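Local coordinates for hydrogenase maturation factor (Thermoanaerobacter tengcongensis, PDB 3VTI) that is S-carbamoylated by its partner HypF and probably dehydrates the carbamoyl group with ATP, in the nitrile synthesis that serves [NiFe]-hydrogenase maturation, at the interface of chains A and B. Coordinates in Å, arbitrary orientation; residue numbers count along the deposited sequence, not the author numbering. Chains: chain A/B, Hydrogenase maturation factor.

Three patches sample one two-fold symmetric interface between two copies of HypE, and each recurs with the chains exchanged. Contact 1 and contact 2 adjoin, their C-alpha centres about 6 Å apart, and share A:Tyr16 and B:Phe70; the first is apolar, the second carries a charged pair. The C-alpha centre of the mainly polar contact 3 lies about 18 Å from that of contact 1 and about 22 Å from that of contact 2. Strands 30-37 and 120-130 serve contacts 1 and 3, and strands 66-78 and 103-112 run through all three, in keeping with a dimer formed through the AIR synthase-related N-terminal domains.

Contact 1: the interface of chains A and B. Residues chain A 16, 24, 26, 32; chain B 70, 105-106, 127.
A:Leu26 and B:Phe70 meet in an apolar patch of the HypE dimer, formed by the AIR synthase-related N-terminal domains of both copies. The ring contact is of the CH-pi kind: the CD2 methyl of A:Leu26 sits over one face of the B:Phe70 ring, offset toward the rim and 3.9 Å from the centroid. The other methyl, CD1, reaches CD2 of B:Phe70 at 3.6 Å, so both leucine branches engage the aromatic side chain. The two side chains run past each other in opposite directions. A second methyl-on-ring contact places CG1 of B:Val105 3.6 Å above the plane of the A:Tyr16 ring, near its rim.

Aliphatic packing uses the other valine methyl. With chi1 at -59°, CG2 lies between N and C and meets A:Ala24 CB at 3.8 Å, with CD2 of A:Leu32 and of A:Leu26 close by. Next to the phenylalanine, B:Ile127 touches CD1 of A:Leu26 with its own CD1 at 4.1 Å.

Polar atoms also pack here. The backbone O of B:Val105 lies 3.5 Å from CB of A:Tyr16 and 3.6 Å from CB of A:Ala24. The hydroxyl OH of A:Tyr16 approaches the rim of B:Phe70, 4.0 Å from CZ and on the face that the leucine covers, the side chains crossing at roughly a right angle.

Contact 2: the interface of chains A and B. Residues chain A 14-16; chain B 70, 103.
The ammonium nitrogen NZ of B:Lys103 forms a salt bridge with the carboxylate of A:Glu15 beside the apolar patch of the HypE dimer, between AIR synthase-related N-terminal domains. NZ lies 3.4 Å from OE2 of A:Glu15, a length that makes the accompanying hydrogen bond weak. The other carboxylate oxygen of A:Glu15, OE1, is 3.6 Å from NZ of B:Lys103, and this near-equality places the nitrogen before both oxygens instead of committing it to one. Such a spacing suggests mainly electrostatic attraction, with little directional control.

Opposite chain shapes bring the charges together. B:Lys103 is extended beyond CG, its later torsions all near 180°, and carries NZ away from the start of strand 103-112 toward chain A. A:Glu15, the first residue of helix 15-19, instead bends at chi2 (77°), and its side chain meets the lysine at about a right angle. The bend folds the carboxylate back over the first turn of the helix, with OE1 near the residue's own backbone N, where the helix N-terminus would probably favour its negative charge, although the structure alone does not show its ionisation.

Nearer the lysine backbone, A:Asn14 brings its amide nitrogen ND2 to 4.0 Å from CB of B:Lys103, a packing contact with the aliphatic base of the side chain. The same amide turns its oxygen OD1 toward the edge of the A:Tyr16 ring, in the ring plane.

Contact 3: the interface of chains A and B. Residues chain A 74, 76, 108, 110; chain B 34-36, 123.
A:Lys110 reaches across to B:Asp35 in the closely packed, charged part of this contact between HypE subunits. Its ammonium NZ forms a salt bridge with OD1 of B:Asp35 at 3.2 Å, where the associated hydrogen bond is weak. Within chain A, NZ also bonds to OD2 of A:Asp108 at 2.9 Å, using the syn lone pair of that oxygen, with a weaker bond to OD1. Bends at chi2 (-73°) and chi4 (-64°) fold the lysine back to place NZ beside both carboxylates.

Those carboxylates are turned 85° apart, and OD2 of A:Asp108 lies 3.0 Å from OD1 of B:Asp35; the shared lysine would offset their like charges. The backbone N of B:Ser36 adds a weak hydrogen bond to OD2 of A:Asp108, at 3.3 Å.

B:Ser36 is also closely packed: its OG lies 3.6 Å from CB of A:Ala74 and 3.8 Å from CD1 of A:Ile76. B:Asn123 donates through ND2 to OG of B:Ser36 and OG1 of B:Thr34, both close to its amide plane, which helps fix the two hydroxyls. Looser is the gap bridged by water 1, which links OD2 of A:Asp108, at 3.0 Å, to OG of B:Ser36, at 2.8 Å.

In the fold, strands 66-78 and 103-112 of chain A pack across the dimer interface against strands 30-37 and 120-130 of chain B; B:Thr34 to B:Ser36 and A:Asp108 to A:Lys110 belong to conserved stretches of the AIR synthase-related domain, so the contact probably lies near the nucleotide site.

Contact 1: the interface of chains A and B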
ATOM      1  N   TYR A  16      23.210  13.025  -4.225  1.00 57.98           N
ATOM      2  CA  TYR A  16      22.784  11.617  -4.213  1.00 55.80           C
ATOM      3  C   TYR A  16      21.583  11.375  -5.129  1.00 54.64           C
ATOM      4  O   TYR A  16      21.571  10.429  -5.925  1.00 53.32           O
ATOM      5  CB  TYR A  16      22.483  11.139  -2.773  1.00 55.06           C
ATOM      6  CG  TYR A  16      23.636  11.333  -1.797  1.00 57.30           C
ATOM      7  CD1 TYR A  16      24.652  10.370  -1.671  1.00 56.61           C
ATOM      8  CD2 TYR A  16      23.723  12.489  -1.011  1.00 59.52           C
ATOM      9  CE1 TYR A  16      25.712  10.549  -0.782  1.00 57.59           C
ATOM     10  CE2 TYR A  16      24.783  12.680  -0.121  1.00 60.75           C
ATOM     11  CZ  TYR A  16      25.773  11.709  -0.010  1.00 60.76           C
ATOM     12  OH  TYR A  16      26.821  11.913   0.870  1.00 62.92           O
ATOM     13  N   ALA A  24      22.312   4.832  -2.908  1.00 44.64           N
ATOM     14  CA  ALA A  24      23.217   5.900  -2.479  1.00 46.08           C
ATOM     15  C   ALA A  24      24.500   5.282  -1.934  1.00 46.38           C
ATOM     16  O   ALA A  24      24.457   4.244  -1.280  1.00 46.12           O
ATOM     17  CB  ALA A  24      22.559   6.756  -1.413  1.00 46.39           C
ATOM     18  N   LEU A  26      27.260   5.930   0.742  1.00 49.54           N
ATOM     19  CA  LEU A  26      27.536   6.779   1.900  1.00 51.46           C
ATOM     20  C   LEU A  26      28.847   6.415   2.562  1.00 53.50           C
ATOM     21  O   LEU A  26      29.213   5.236   2.637  1.00 52.99           O
ATOM     22  CB  LEU A  26      26.395   6.707   2.917  1.00 50.57           C
ATOM     23  CG  LEU A  26      24.957   6.703   2.388  1.00 48.26           C
ATOM     24  CD1 LEU A  26      24.013   6.261   3.491  1.00 48.99           C
ATOM     25  CD2 LEU A  26      24.545   8.041   1.821  1.00 46.92           C
ATOM     26  N   LEU A  32      23.067   2.322   0.385  1.00 45.60           N
ATOM     27  CA  LEU A  32      21.701   2.382   0.951  1.00 44.10           C
ATOM     28  C   LEU A  32      20.617   2.523  -0.115  1.00 42.71           C
ATOM     29  O   LEU A  32      20.662   3.443  -0.944  1.00 42.86           O
ATOM     30  CB  LEU A  32      21.576   3.528   1.960  1.00 45.09           C
ATOM     31  CG  LEU A  32      20.212   3.812   2.593  1.00 44.64           C
ATOM     32  CD1 LEU A  32      19.750   2.670   3.511  1.00 42.69           C
ATOM     33  CD2 LEU A  32      20.271   5.134   3.339  1.00 45.72           C
TER
ATOM     34  N   PHE B  70      21.351  10.406   7.087  1.00 51.77           N
ATOM     35  CA  PHE B  70      20.764  10.099   5.790  1.00 50.71           C
ATOM     36  C   PHE B  70      19.458   9.342   5.916  1.00 49.08           C
ATOM     37  O   PHE B  70      19.340   8.419   6.723  1.00 48.51           O
ATOM     38  CB  PHE B  70      21.763   9.350   4.894  1.00 51.17           C
ATOM     39  CG  PHE B  70      23.112  10.023   4.794  1.00 52.99           C
ATOM     40  CD1 PHE B  70      23.239  11.281   4.208  1.00 53.74           C
ATOM     41  CD2 PHE B  70      24.253   9.403   5.296  1.00 54.23           C
ATOM     42  CE1 PHE B  70      24.479  11.913   4.118  1.00 55.81           C
ATOM     43  CE2 PHE B  70      25.506  10.027   5.211  1.00 55.96           C
ATOM     44  CZ  PHE B  70      25.616  11.286   4.622  1.00 57.05           C
ATOM     45  N   VAL B 105      18.564  10.617   0.614  1.00 49.55           N
ATOM     46  CA  VAL B 105      19.622  10.181  -0.304  1.00 49.65           C
ATOM     47  C   VAL B 105      19.190   9.110  -1.331  1.00 49.07           C
ATOM     48  O   VAL B 105      19.843   8.915  -2.364  1.00 49.12           O
ATOM     49  CB  VAL B 105      20.903   9.731   0.461  1.00 50.28           C
ATOM     50  CG1 VAL B 105      21.442  10.859   1.311  1.00 51.22           C
ATOM     51  CG2 VAL B 105      20.647   8.510   1.320  1.00 49.57           C
ATOM     52  N   ALA B 106      18.084   8.429  -1.048  1.00 48.14           N
ATOM     53  CA  ALA B 106      17.530   7.434  -1.965  1.00 48.03           C
ATOM     54  C   ALA B 106      16.049   7.343  -1.710  1.00 47.52           C
ATOM     55  O   ALA B 106      15.589   7.668  -0.616  1.00 47.74           O
ATOM     56  CB  ALA B 106      18.195   6.061  -1.761  1.00 47.41           C
ATOM     57  N   ILE B 127      19.649   6.190   8.684  1.00 47.51           N
ATOM     58  CA  ILE B 127      20.882   5.806   9.357  1.00 48.82           C
ATOM     59  C   ILE B 127      21.483   6.997  10.078  1.00 50.01           C
ATOM     60  O   ILE B 127      21.342   8.148   9.634  1.00 50.17           O
ATOM     61  CB  ILE B 127      21.934   5.179   8.401  1.00 49.66           C
ATOM     62  CG1 ILE B 127      22.324   6.143   7.290  1.00 50.36           C
ATOM     63  CG2 ILE B 127      21.457   3.850   7.829  1.00 49.30           C
ATOM     64  CD1 ILE B 127      23.637   6.819   7.549  1.00 54.20           C
TER

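Contact 2: the interface of chains A and B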
ATOM      1  N   ASN A  14      19.610  16.917  -4.301  1.00 62.52           N
ATOM      2  CA  ASN A  14      20.973  16.856  -3.770  1.00 62.56           C
ATOM      3  C   ASN A  14      21.867  15.989  -4.681  1.00 61.66           C
ATOM      4  O   ASN A  14      21.394  15.447  -5.686  1.00 60.36           O
ATOM      5  CB  ASN A  14      20.989  16.394  -2.295  1.00 61.58           C
ATOM      6  CG  ASN A  14      20.376  15.010  -2.091  1.00 58.37           C
ATOM      7  OD1 ASN A  14      20.642  14.080  -2.847  1.00 56.88           O
ATOM      8  ND2 ASN A  14      19.568  14.869  -1.048  1.00 56.96           N
ATOM      9  N   GLU A  15      23.149  15.871  -4.338  1.00 62.49           N
ATOM     10  CA  GLU A  15      24.115  15.088  -5.127  1.00 62.08           C
ATOM     11  C   GLU A  15      23.653  13.650  -5.319  1.00 59.36           C
ATOM     12  O   GLU A  15      23.698  13.130  -6.433  1.00 58.66           O
ATOM     13  CB  GLU A  15      25.502  15.075  -4.466  1.00 63.34           C
ATOM     14  CG  GLU A  15      25.865  16.300  -3.606  1.00 66.98           C
ATOM     15  CD  GLU A  15      25.196  16.284  -2.220  1.00 67.59           C
ATOM     16  OE1 GLU A  15      24.066  16.788  -2.095  1.00 66.33           O
ATOM     17  OE2 GLU A  15      25.809  15.779  -1.254  1.00 69.15           O
ATOM     18  N   TYR A  16      23.210  13.025  -4.225  1.00 57.98           N
ATOM     19  CA  TYR A  16      22.784  11.617  -4.213  1.00 55.80           C
ATOM     20  C   TYR A  16      21.583  11.375  -5.129  1.00 54.64           C
ATOM     21  O   TYR A  16      21.571  10.429  -5.925  1.00 53.32           O
ATOM     22  CB  TYR A  16      22.483  11.139  -2.773  1.00 55.06           C
ATOM     23  CG  TYR A  16      23.636  11.333  -1.797  1.00 57.30           C
ATOM     24  CD1 TYR A  16      24.652  10.370  -1.671  1.00 56.61           C
ATOM     25  CD2 TYR A  16      23.723  12.489  -1.011  1.00 59.52           C
ATOM     26  CE1 TYR A  16      25.712  10.549  -0.782  1.00 57.59           C
ATOM     27  CE2 TYR A  16      24.783  12.680  -0.121  1.00 60.75           C
ATOM     28  CZ  TYR A  16      25.773  11.709  -0.010  1.00 60.76           C
ATOM     29  OH  TYR A  16      26.821  11.913   0.870  1.00 62.92           O
TER
ATOM     30  N   PHE B  70      21.351  10.406   7.087  1.00 51.77           N
ATOM     31  CA  PHE B  70      20.764  10.099   5.790  1.00 50.71           C
ATOM     32  C   PHE B  70      19.458   9.342   5.916  1.00 49.08           C
ATOM     33  O   PHE B  70      19.340   8.419   6.723  1.00 48.51           O
ATOM     34  CB  PHE B  70      21.763   9.350   4.894  1.00 51.17           C
ATOM     35  CG  PHE B  70      23.112  10.023   4.794  1.00 52.99           C
ATOM     36  CD1 PHE B  70      23.239  11.281   4.208  1.00 53.74           C
ATOM     37  CD2 PHE B  70      24.253   9.403   5.296  1.00 54.23           C
ATOM     38  CE1 PHE B  70      24.479  11.913   4.118  1.00 55.81           C
ATOM     39  CE2 PHE B  70      25.506  10.027   5.211  1.00 55.96           C
ATOM     40  CZ  PHE B  70      25.616  11.286   4.622  1.00 57.05           C
ATOM     41  N   LYS B 103      19.632  14.485   5.100  1.00 54.98           N
ATOM     42  CA  LYS B 103      19.341  14.460   3.658  1.00 54.80           C
ATOM     43  C   LYS B 103      18.616  13.188   3.230  1.00 52.91           C
ATOM     44  O   LYS B 103      18.933  12.095   3.705  1.00 52.38           O
ATOM     45  CB  LYS B 103      20.617  14.611   2.825  1.00 55.98           C
ATOM     46  CG  LYS B 103      21.269  15.983   2.887  1.00 58.75           C
ATOM     47  CD  LYS B 103      22.620  15.973   2.189  1.00 61.58           C
ATOM     48  CE  LYS B 103      23.307  17.340   2.290  1.00 65.87           C
ATOM     49  NZ  LYS B 103      24.536  17.442   1.420  1.00 68.30           N
TER

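Contact 3: the interface of chains A and B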
ATOM      1  N   ALA A  74       9.301  -3.383   6.144  1.00 42.04           N
ATOM      2  CA  ALA A  74       8.096  -2.710   6.576  1.00 43.35           C
ATOM      3  C   ALA A  74       6.871  -3.309   5.884  1.00 43.73           C
ATOM      4  O   ALA A  74       6.854  -3.468   4.662  1.00 42.68           O
ATOM      5  CB  ALA A  74       8.196  -1.227   6.321  1.00 43.35           C
ATOM      6  N   ILE A  76       2.643  -3.160   5.471  1.00 47.37           N
ATOM      7  CA  ILE A  76       1.400  -2.426   5.629  1.00 49.44           C
ATOM      8  C   ILE A  76       0.261  -3.382   5.267  1.00 50.98           C
ATOM      9  O   ILE A  76       0.116  -3.744   4.097  1.00 50.85           O
ATOM     10  CB  ILE A  76       1.386  -1.137   4.759  1.00 49.00           C
ATOM     11  CG1 ILE A  76       2.559  -0.222   5.157  1.00 47.70           C
ATOM     12  CG2 ILE A  76       0.050  -0.425   4.881  1.00 50.09           C
ATOM     13  CD1 ILE A  76       2.863   0.915   4.199  1.00 46.26           C
ATOM     14  N   ASP A 108       8.925  -2.806  10.748  1.00 50.89           N
ATOM     15  CA  ASP A 108       7.696  -2.202  11.209  1.00 52.15           C
ATOM     16  C   ASP A 108       6.535  -2.993  10.644  1.00 52.02           C
ATOM     17  O   ASP A 108       6.643  -3.568   9.562  1.00 50.52           O
ATOM     18  CB  ASP A 108       7.608  -0.743  10.759  1.00 51.91           C
ATOM     19  CG  ASP A 108       6.461   0.003  11.420  1.00 55.13           C
ATOM     20  OD1 ASP A 108       6.304  -0.098  12.666  1.00 57.34           O
ATOM     21  OD2 ASP A 108       5.709   0.687  10.689  1.00 56.64           O
ATOM     22  N   LYS A 110       2.262  -2.249  10.271  1.00 55.57           N
ATOM     23  CA  LYS A 110       1.097  -1.401  10.457  1.00 56.88           C
ATOM     24  C   LYS A 110      -0.100  -2.130   9.896  1.00 57.80           C
ATOM     25  O   LYS A 110      -0.029  -2.712   8.807  1.00 56.88           O
ATOM     26  CB  LYS A 110       1.251  -0.061   9.729  1.00 56.24           C
ATOM     27  CG  LYS A 110       2.261   0.902  10.334  1.00 56.35           C
ATOM     28  CD  LYS A 110       1.762   1.523  11.635  1.00 58.85           C
ATOM     29  CE  LYS A 110       2.650   2.683  12.098  1.00 59.11           C
ATOM     30  NZ  LYS A 110       4.046   2.269  12.447  1.00 57.38           N
TER
ATOM     31  N   THR B  34      13.532   1.741  10.207  1.00 41.62           N
ATOM     32  CA  THR B  34      12.507   2.061   9.207  1.00 41.05           C
ATOM     33  C   THR B  34      11.161   2.228   9.897  1.00 41.20           C
ATOM     34  O   THR B  34      10.954   1.727  11.009  1.00 41.74           O
ATOM     35  CB  THR B  34      12.372   0.973   8.115  1.00 41.06           C
ATOM     36  OG1 THR B  34      11.492   1.431   7.077  1.00 39.03           O
ATOM     37  CG2 THR B  34      11.828  -0.326   8.701  1.00 40.84           C
ATOM     38  N   ASP B  35      10.249   2.920   9.225  0.70 40.54           N
ATOM     39  CA  ASP B  35       8.939   3.163   9.774  0.70 40.53           C
ATOM     40  C   ASP B  35       7.996   3.610   8.668  0.70 40.67           C
ATOM     41  O   ASP B  35       8.403   4.326   7.753  0.70 40.44           O
ATOM     42  CB  ASP B  35       9.016   4.209  10.891  0.70 40.30           C
ATOM     43  CG  ASP B  35       7.836   4.144  11.840  0.70 40.18           C
ATOM     44  OD1 ASP B  35       6.978   3.244  11.676  0.70 38.75           O
ATOM     45  OD2 ASP B  35       7.770   4.995  12.754  0.70 39.83           O
ATOM     46  N   SER B  36       6.740   3.167   8.763  1.00 41.30           N
ATOM     47  CA  SER B  36       5.696   3.522   7.805  1.00 41.87           C
ATOM     48  C   SER B  36       4.706   4.464   8.448  1.00 42.72           C
ATOM     49  O   SER B  36       4.451   4.377   9.646  1.00 43.18           O
ATOM     50  CB  SER B  36       4.952   2.284   7.328  1.00 41.82           C
ATOM     51  OG  SER B  36       5.801   1.450   6.581  1.00 42.19           O
ATOM     52  N   ASN B 123       6.848   5.499   3.628  1.00 41.32           N
ATOM     53  CA  ASN B 123       7.843   4.845   4.458  1.00 40.72           C
ATOM     54  C   ASN B 123       9.139   5.607   4.414  1.00 40.65           C
ATOM     55  O   ASN B 123       9.568   6.054   3.353  1.00 41.09           O
ATOM     56  CB  ASN B 123       8.090   3.398   4.024  1.00 40.71           C
ATOM     57  CG  ASN B 123       9.233   2.742   4.806  1.00 40.56           C
ATOM     58  OD1 ASN B 123      10.408   3.047   4.581  1.00 39.81           O
ATOM     59  ND2 ASN B 123       8.888   1.858   5.738  1.00 39.05           N
TER
HETATM   60  O   HOH W   1       5.365  -0.874   8.152  1.00 21.13           O